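Local coordinates for putative SAM-dependent O-methyltranferase (Podospora anserina, PDB 4YMG), which binds S-adenosylmethionine and acts as a methyltransferase, probably passing the methyl group to an oxygen of its substrate in the manner of the cation-dependent O-methyltransferases, at the interface of chains A and B. Residues are numbered along the deposited sequence; one frame, centred on the assembly and turned at random. Chains: chain A/B, Putative SAM-dependent O-methyltranferase.

Contact 1: the interface of chains A and B. Residues chain A 218-220, 230-232; chain B 55-56, 59.
B:Phe59, on helix 51-64 of chain B, pushes its ring between side chains of A:Leu220, A:Gln230 and A:Arg232 on the neighbouring strands 217-222 and 228-233 of chain A. Apolar packing makes up most of the patch. CG of B:Phe59 lies opposite the backbone N (chi1 -175°), which carries the ring away from its helix and onto the strands. One face takes the aliphatic stem of A:Arg232, whose CD sits above the rim. Against the other face lie two methylenes: A:Gln230 CB is 3.7 Å from B:Phe59 CZ, and A:Leu220 CB is 3.9 Å from B:Phe59 CD2. The ring edge meets A:Asp218 C in plane, and A:Asp218 CB touches B:Phe59 CE2 at 3.9 Å. A flat, rigid ring suits such a slot. Were B:Phe59 replaced by an alanine, a gap would probably open between these stems, leaving A:Arg232 CG and CD without the surface they pack on. One turn back along the helix, B:Trp56 and B:Ser55 receive the branched end of A:Leu220. A:Leu220 CD2 reaches B:Trp56 CA at 3.7 Å and lies in plane at the indole edge, by B:Trp56 CD1. A:Leu220 CD1 is 4.0 Å from B:Ser55 CB; the small serine probably lets the methyl approach the helix.

Polar groups border the ring. The backbone oxygens of A:Asp218 and A:Gln230 approach B:Phe59 CE2, and the amide oxygen OE1 of A:Gln230 stands 3.4 Å from B:Phe59 CE1, its amide turned 47° from the ring. The guanidinium of A:Arg232 stands nearly perpendicular to the ring, probably kept there by a salt bridge within chain A: its NH1 meets the carboxylate OD2 of A:Asp218 at 2.8 Å, nearly along the C-O axis.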
ATOM      1  N   ASP A 218       3.866  12.254 -10.087  1.00 23.27           N
ATOM      2  CA  ASP A 218       3.435  10.869 -10.311  1.00 20.95           C
ATOM      3  C   ASP A 218       2.243  10.581  -9.393  1.00 19.74           C
ATOM      4  O   ASP A 218       2.270  10.949  -8.215  1.00 14.95           O
ATOM      5  CB  ASP A 218       4.555   9.861  -9.995  1.00 22.09           C
ATOM      6  CG  ASP A 218       5.766   9.997 -10.901  1.00 27.95           C
ATOM      7  OD1 ASP A 218       5.587  10.254 -12.100  1.00 30.35           O
ATOM      8  OD2 ASP A 218       6.907   9.815 -10.406  1.00 30.93           O
ATOM      9  N   VAL A 219       1.215   9.906  -9.909  1.00 17.33           N
ATOM     10  CA  VAL A 219      -0.003   9.686  -9.136  1.00 16.16           C
ATOM     11  C   VAL A 219      -0.456   8.234  -9.195  1.00 16.58           C
ATOM     12  O   VAL A 219      -0.517   7.642 -10.269  1.00 13.09           O
ATOM     13  CB  VAL A 219      -1.159  10.589  -9.623  1.00 20.44           C
ATOM     14  CG1 VAL A 219      -2.447  10.248  -8.874  1.00 19.65           C
ATOM     15  CG2 VAL A 219      -0.803  12.058  -9.430  1.00 22.22           C
ATOM     16  N   LEU A 220      -0.749   7.663  -8.031  1.00 15.50           N
ATOM     17  CA  LEU A 220      -1.307   6.314  -7.962  1.00 16.73           C
ATOM     18  C   LEU A 220      -2.480   6.297  -6.997  1.00 15.53           C
ATOM     19  O   LEU A 220      -2.311   6.630  -5.823  1.00 15.35           O
ATOM     20  CB  LEU A 220      -0.245   5.305  -7.512  1.00 15.75           C
ATOM     21  CG  LEU A 220      -0.681   3.853  -7.281  1.00 20.70           C
ATOM     22  CD1 LEU A 220      -1.003   3.170  -8.620  1.00 19.23           C
ATOM     23  CD2 LEU A 220       0.405   3.085  -6.519  1.00 16.16           C
ATOM     24  N   GLN A 230      -1.571   8.151  -3.671  1.00 11.19           N
ATOM     25  CA  GLN A 230      -0.146   8.381  -3.446  1.00 11.12           C
ATOM     26  C   GLN A 230       0.383   9.371  -4.479  1.00 14.90           C
ATOM     27  O   GLN A 230       0.176   9.208  -5.687  1.00 15.88           O
ATOM     28  CB  GLN A 230       0.639   7.065  -3.509  1.00 13.15           C
ATOM     29  CG  GLN A 230       0.142   6.006  -2.534  1.00 11.29           C
ATOM     30  CD  GLN A 230       1.032   4.769  -2.490  1.00 19.46           C
ATOM     31  OE1 GLN A 230       1.844   4.532  -3.390  1.00 23.68           O
ATOM     32  NE2 GLN A 230       0.875   3.976  -1.446  1.00 21.45           N
ATOM     33  N   ILE A 231       1.051  10.409  -3.995  1.00 12.54           N
ATOM     34  CA  ILE A 231       1.575  11.452  -4.859  1.00 13.77           C
ATOM     35  C   ILE A 231       3.058  11.702  -4.592  1.00 18.47           C
ATOM     36  O   ILE A 231       3.475  11.847  -3.436  1.00 16.59           O
ATOM     37  CB  ILE A 231       0.808  12.773  -4.658  1.00 12.48           C
ATOM     38  CG1 ILE A 231      -0.703  12.565  -4.848  1.00 13.25           C
ATOM     39  CG2 ILE A 231       1.341  13.845  -5.610  1.00 11.14           C
ATOM     40  CD1 ILE A 231      -1.528  13.810  -4.499  1.00 15.63           C
ATOM     41  N   ARG A 232       3.856  11.758  -5.653  1.00 14.05           N
ATOM     42  CA  ARG A 232       5.243  12.186  -5.518  1.00 13.25           C
ATOM     43  C   ARG A 232       5.608  13.139  -6.651  1.00 18.07           C
ATOM     44  O   ARG A 232       4.919  13.195  -7.669  1.00 17.51           O
ATOM     45  CB  ARG A 232       6.203  10.984  -5.512  1.00 15.98           C
ATOM     46  CG  ARG A 232       6.276  10.239  -6.842  1.00 15.32           C
ATOM     47  CD  ARG A 232       7.210   9.021  -6.784  1.00 16.95           C
ATOM     48  NE  ARG A 232       8.598   9.413  -6.540  1.00 17.91           N
ATOM     49  CZ  ARG A 232       9.478   9.710  -7.496  1.00 23.04           C
ATOM     50  NH1 ARG A 232       9.121   9.650  -8.772  1.00 21.24           N
ATOM     51  NH2 ARG A 232      10.725  10.053  -7.173  1.00 20.71           N
TER
ATOM     52  N   SER B  55       1.086  -0.297 -12.604  1.00 16.85           N
ATOM     53  CA  SER B  55       1.279   1.087 -12.206  1.00 14.23           C
ATOM     54  C   SER B  55       1.840   1.165 -10.789  1.00 14.20           C
ATOM     55  O   SER B  55       2.717   1.973 -10.514  1.00 16.09           O
ATOM     56  CB  SER B  55      -0.028   1.870 -12.307  1.00 16.18           C
ATOM     57  OG  SER B  55      -0.399   2.039 -13.664  1.00 22.21           O
ATOM     58  N   TRP B  56       1.342   0.309  -9.907  1.00 14.73           N
ATOM     59  CA  TRP B  56       1.801   0.293  -8.518  1.00 14.13           C
ATOM     60  C   TRP B  56       3.266  -0.117  -8.435  1.00 15.55           C
ATOM     61  O   TRP B  56       4.027   0.444  -7.649  1.00 15.27           O
ATOM     62  CB  TRP B  56       0.921  -0.643  -7.688  1.00 10.80           C
ATOM     63  CG  TRP B  56       1.489  -1.060  -6.353  1.00 12.24           C
ATOM     64  CD1 TRP B  56       1.566  -0.302  -5.213  1.00 12.32           C
ATOM     65  CD2 TRP B  56       2.033  -2.336  -6.022  1.00 13.08           C
ATOM     66  NE1 TRP B  56       2.122  -1.036  -4.195  1.00 12.72           N
ATOM     67  CE2 TRP B  56       2.421  -2.287  -4.664  1.00 14.54           C
ATOM     68  CE3 TRP B  56       2.238  -3.517  -6.742  1.00 15.77           C
ATOM     69  CZ2 TRP B  56       3.000  -3.372  -4.013  1.00 15.54           C
ATOM     70  CZ3 TRP B  56       2.812  -4.597  -6.094  1.00 21.98           C
ATOM     71  CH2 TRP B  56       3.183  -4.519  -4.741  1.00 22.13           C
ATOM     72  N   PHE B  59       5.346   2.893  -9.820  1.00 16.42           N
ATOM     73  CA  PHE B  59       5.352   3.946  -8.809  1.00 14.97           C
ATOM     74  C   PHE B  59       6.264   3.578  -7.631  1.00 14.89           C
ATOM     75  O   PHE B  59       7.074   4.394  -7.167  1.00 15.54           O
ATOM     76  CB  PHE B  59       3.927   4.223  -8.310  1.00 11.89           C
ATOM     77  CG  PHE B  59       3.843   5.389  -7.351  1.00 15.06           C
ATOM     78  CD1 PHE B  59       4.183   5.235  -6.010  1.00 16.12           C
ATOM     79  CD2 PHE B  59       3.442   6.636  -7.794  1.00 14.65           C
ATOM     80  CE1 PHE B  59       4.124   6.316  -5.131  1.00 17.40           C
ATOM     81  CE2 PHE B  59       3.365   7.716  -6.915  1.00 12.88           C
ATOM     82  CZ  PHE B  59       3.707   7.554  -5.586  1.00 16.79           C
TER

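Contact 2: the interface of chains A and B. Residues chain A 212, 217-219, 234; chain B 24-25, 59.
The loop carrying B:Ser24 and B:His25 runs beside strand 217-222 of chain A, and the loop residue A:Met212, just past helix 194-211, packs against that loop of chain B. B:His25 meets the backbone of A:Val219 through its main chain and, less ideally, through its ring. Its own N donates an almost straight hydrogen bond to A:Val219 O (3.1 Å, 168° at the hydrogen), approaching somewhat tilted from the carbonyl plane. The N-H of A:Val219 points at ND1 of the ring, with A:Val219 N 2.9 Å from B:His25 ND1, but comes from well above the ring plane: a bent hydrogen bond in which ND1 would be the acceptor. With CG beside its own backbone N (chi1 -72°), the imidazole is brought to the same residue that the main chain binds. Histidine probably suits the place because its small flat ring can lie against the strand, its edge meeting A:Asp218 CA in plane, while presenting a nitrogen to an N-H.

A:Val219 O has a second partner, water 1 at 2.8 Å, which is also 2.9 Å from B:His25 O and so ties the two backbones together.

Apolar groups fill in around the ring. A:Val219 CG2 packs 3.9 Å from B:His25 CE1. The flexible A:Met212, bent at chi2 and chi3, lays its methyl CE 3.8 Å from B:His25 CD2 and its tip on the B:Ser24 backbone, which a small residue there probably lets it approach.

By binding mainly backbone, the loop probably helps to set the register of the two chains, and would help to hold a dimer if the deposited pair is the biological one.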
ATOM      1  N   MET A 212      -4.615  14.207 -12.372  1.00 17.47           N
ATOM      2  CA  MET A 212      -4.163  13.638 -13.643  1.00 20.69           C
ATOM      3  C   MET A 212      -3.802  14.727 -14.652  1.00 26.76           C
ATOM      4  O   MET A 212      -3.270  14.440 -15.722  1.00 28.54           O
ATOM      5  CB  MET A 212      -5.239  12.719 -14.227  1.00 16.74           C
ATOM      6  CG  MET A 212      -5.558  11.497 -13.364  1.00 17.78           C
ATOM      7  SD  MET A 212      -4.117  10.415 -13.161  1.00 28.90           S
ATOM      8  CE  MET A 212      -3.948   9.734 -14.810  1.00 37.54           C
ATOM      9  N   ILE A 217       3.748  15.783 -11.117  1.00 20.61           N
ATOM     10  CA  ILE A 217       3.684  14.668 -10.169  1.00 17.35           C
ATOM     11  C   ILE A 217       3.420  13.300 -10.789  1.00 22.23           C
ATOM     12  O   ILE A 217       2.845  13.205 -11.874  1.00 22.03           O
ATOM     13  CB  ILE A 217       2.584  14.927  -9.105  1.00 19.85           C
ATOM     14  CG1 ILE A 217       1.233  15.189  -9.789  1.00 17.52           C
ATOM     15  CG2 ILE A 217       2.962  16.115  -8.241  1.00 17.61           C
ATOM     16  CD1 ILE A 217       0.081  15.481  -8.833  1.00 20.02           C
ATOM     17  N   ASP A 218       3.866  12.254 -10.087  1.00 23.27           N
ATOM     18  CA  ASP A 218       3.435  10.869 -10.311  1.00 20.95           C
ATOM     19  C   ASP A 218       2.243  10.581  -9.393  1.00 19.74           C
ATOM     20  O   ASP A 218       2.270  10.949  -8.215  1.00 14.95           O
ATOM     21  CB  ASP A 218       4.555   9.861  -9.995  1.00 22.09           C
ATOM     22  CG  ASP A 218       5.766   9.997 -10.901  1.00 27.95           C
ATOM     23  OD1 ASP A 218       5.587  10.254 -12.100  1.00 30.35           O
ATOM     24  OD2 ASP A 218       6.907   9.815 -10.406  1.00 30.93           O
ATOM     25  N   VAL A 219       1.215   9.906  -9.909  1.00 17.33           N
ATOM     26  CA  VAL A 219      -0.003   9.686  -9.136  1.00 16.16           C
ATOM     27  C   VAL A 219      -0.456   8.234  -9.195  1.00 16.58           C
ATOM     28  O   VAL A 219      -0.517   7.642 -10.269  1.00 13.09           O
ATOM     29  CB  VAL A 219      -1.159  10.589  -9.623  1.00 20.44           C
ATOM     30  CG1 VAL A 219      -2.447  10.248  -8.874  1.00 19.65           C
ATOM     31  CG2 VAL A 219      -0.803  12.058  -9.430  1.00 22.22           C
ATOM     32  N   LYS A 234       7.505  14.088  -9.902  1.00 20.30           N
ATOM     33  CA  LYS A 234       8.168  13.403 -11.014  1.00 26.01           C
ATOM     34  C   LYS A 234       9.678  13.592 -10.870  1.00 26.72           C
ATOM     35  O   LYS A 234      10.125  14.604 -10.319  1.00 30.42           O
ATOM     36  CB  LYS A 234       7.666  13.946 -12.351  1.00 31.51           C
ATOM     37  CG  LYS A 234       7.181  12.889 -13.306  1.00 39.26           C
ATOM     38  CD  LYS A 234       6.120  13.443 -14.248  1.00 46.63           C
ATOM     39  CE  LYS A 234       5.090  12.369 -14.610  1.00 52.16           C
ATOM     40  NZ  LYS A 234       3.902  12.922 -15.330  1.00 54.31           N
TER
ATOM     41  N   SER B  24      -5.019   6.874 -12.178  1.00 16.65           N
ATOM     42  CA  SER B  24      -3.604   6.679 -11.860  1.00 18.97           C
ATOM     43  C   SER B  24      -2.845   6.781 -13.171  1.00 20.57           C
ATOM     44  O   SER B  24      -3.407   6.516 -14.229  1.00 21.09           O
ATOM     45  CB  SER B  24      -3.332   5.322 -11.206  1.00 17.48           C
ATOM     46  OG  SER B  24      -4.223   5.046 -10.138  1.00 17.41           O
ATOM     47  N   HIS B  25      -1.581   7.172 -13.114  1.00 21.24           N
ATOM     48  CA  HIS B  25      -0.780   7.196 -14.325  1.00 22.55           C
ATOM     49  C   HIS B  25      -0.645   5.787 -14.873  1.00 21.96           C
ATOM     50  O   HIS B  25      -0.464   4.836 -14.110  1.00 16.16           O
ATOM     51  CB  HIS B  25       0.576   7.826 -14.042  1.00 26.07           C
ATOM     52  CG  HIS B  25       0.488   9.300 -13.815  1.00 32.71           C
ATOM     53  ND1 HIS B  25       1.170   9.945 -12.808  1.00 28.65           N
ATOM     54  CD2 HIS B  25      -0.243  10.251 -14.445  1.00 33.82           C
ATOM     55  CE1 HIS B  25       0.875  11.233 -12.837  1.00 28.89           C
ATOM     56  NE2 HIS B  25       0.021  11.444 -13.820  1.00 32.17           N
ATOM     57  N   PHE B  59       5.346   2.893  -9.820  1.00 16.42           N
ATOM     58  CA  PHE B  59       5.352   3.946  -8.809  1.00 14.97           C
ATOM     59  C   PHE B  59       6.264   3.578  -7.631  1.00 14.89           C
ATOM     60  O   PHE B  59       7.074   4.394  -7.167  1.00 15.54           O
ATOM     61  CB  PHE B  59       3.927   4.223  -8.310  1.00 11.89           C
ATOM     62  CG  PHE B  59       3.843   5.389  -7.351  1.00 15.06           C
ATOM     63  CD1 PHE B  59       4.183   5.235  -6.010  1.00 16.12           C
ATOM     64  CD2 PHE B  59       3.442   6.636  -7.794  1.00 14.65           C
ATOM     65  CE1 PHE B  59       4.124   6.316  -5.131  1.00 17.40           C
ATOM     66  CE2 PHE B  59       3.365   7.716  -6.915  1.00 12.88           C
ATOM     67  CZ  PHE B  59       3.707   7.554  -5.586  1.00 16.79           C
TER
HETATM   68  O   HOH W   1       0.332   5.185 -11.320  1.00 26.97           O

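Contacts 1 and 2 are neighbouring parts of one two-fold interface, the centres of their C-alpha atoms being about 4 Å apart, and they share A:Asp218, A:Val219 and B:Phe59. Strand 217-222 runs through both: helix 51-64 packs on its side chains in contact 1, while a loop near the start of chain B binds its main chain in contact 2. Hydrophobic burial and directional bonding thus act on the same strand and probably reinforce each other. Because each contact recurs with the chains exchanged, the pair is made twice, which would favour a symmetric dimer if the deposited assembly is the biological one.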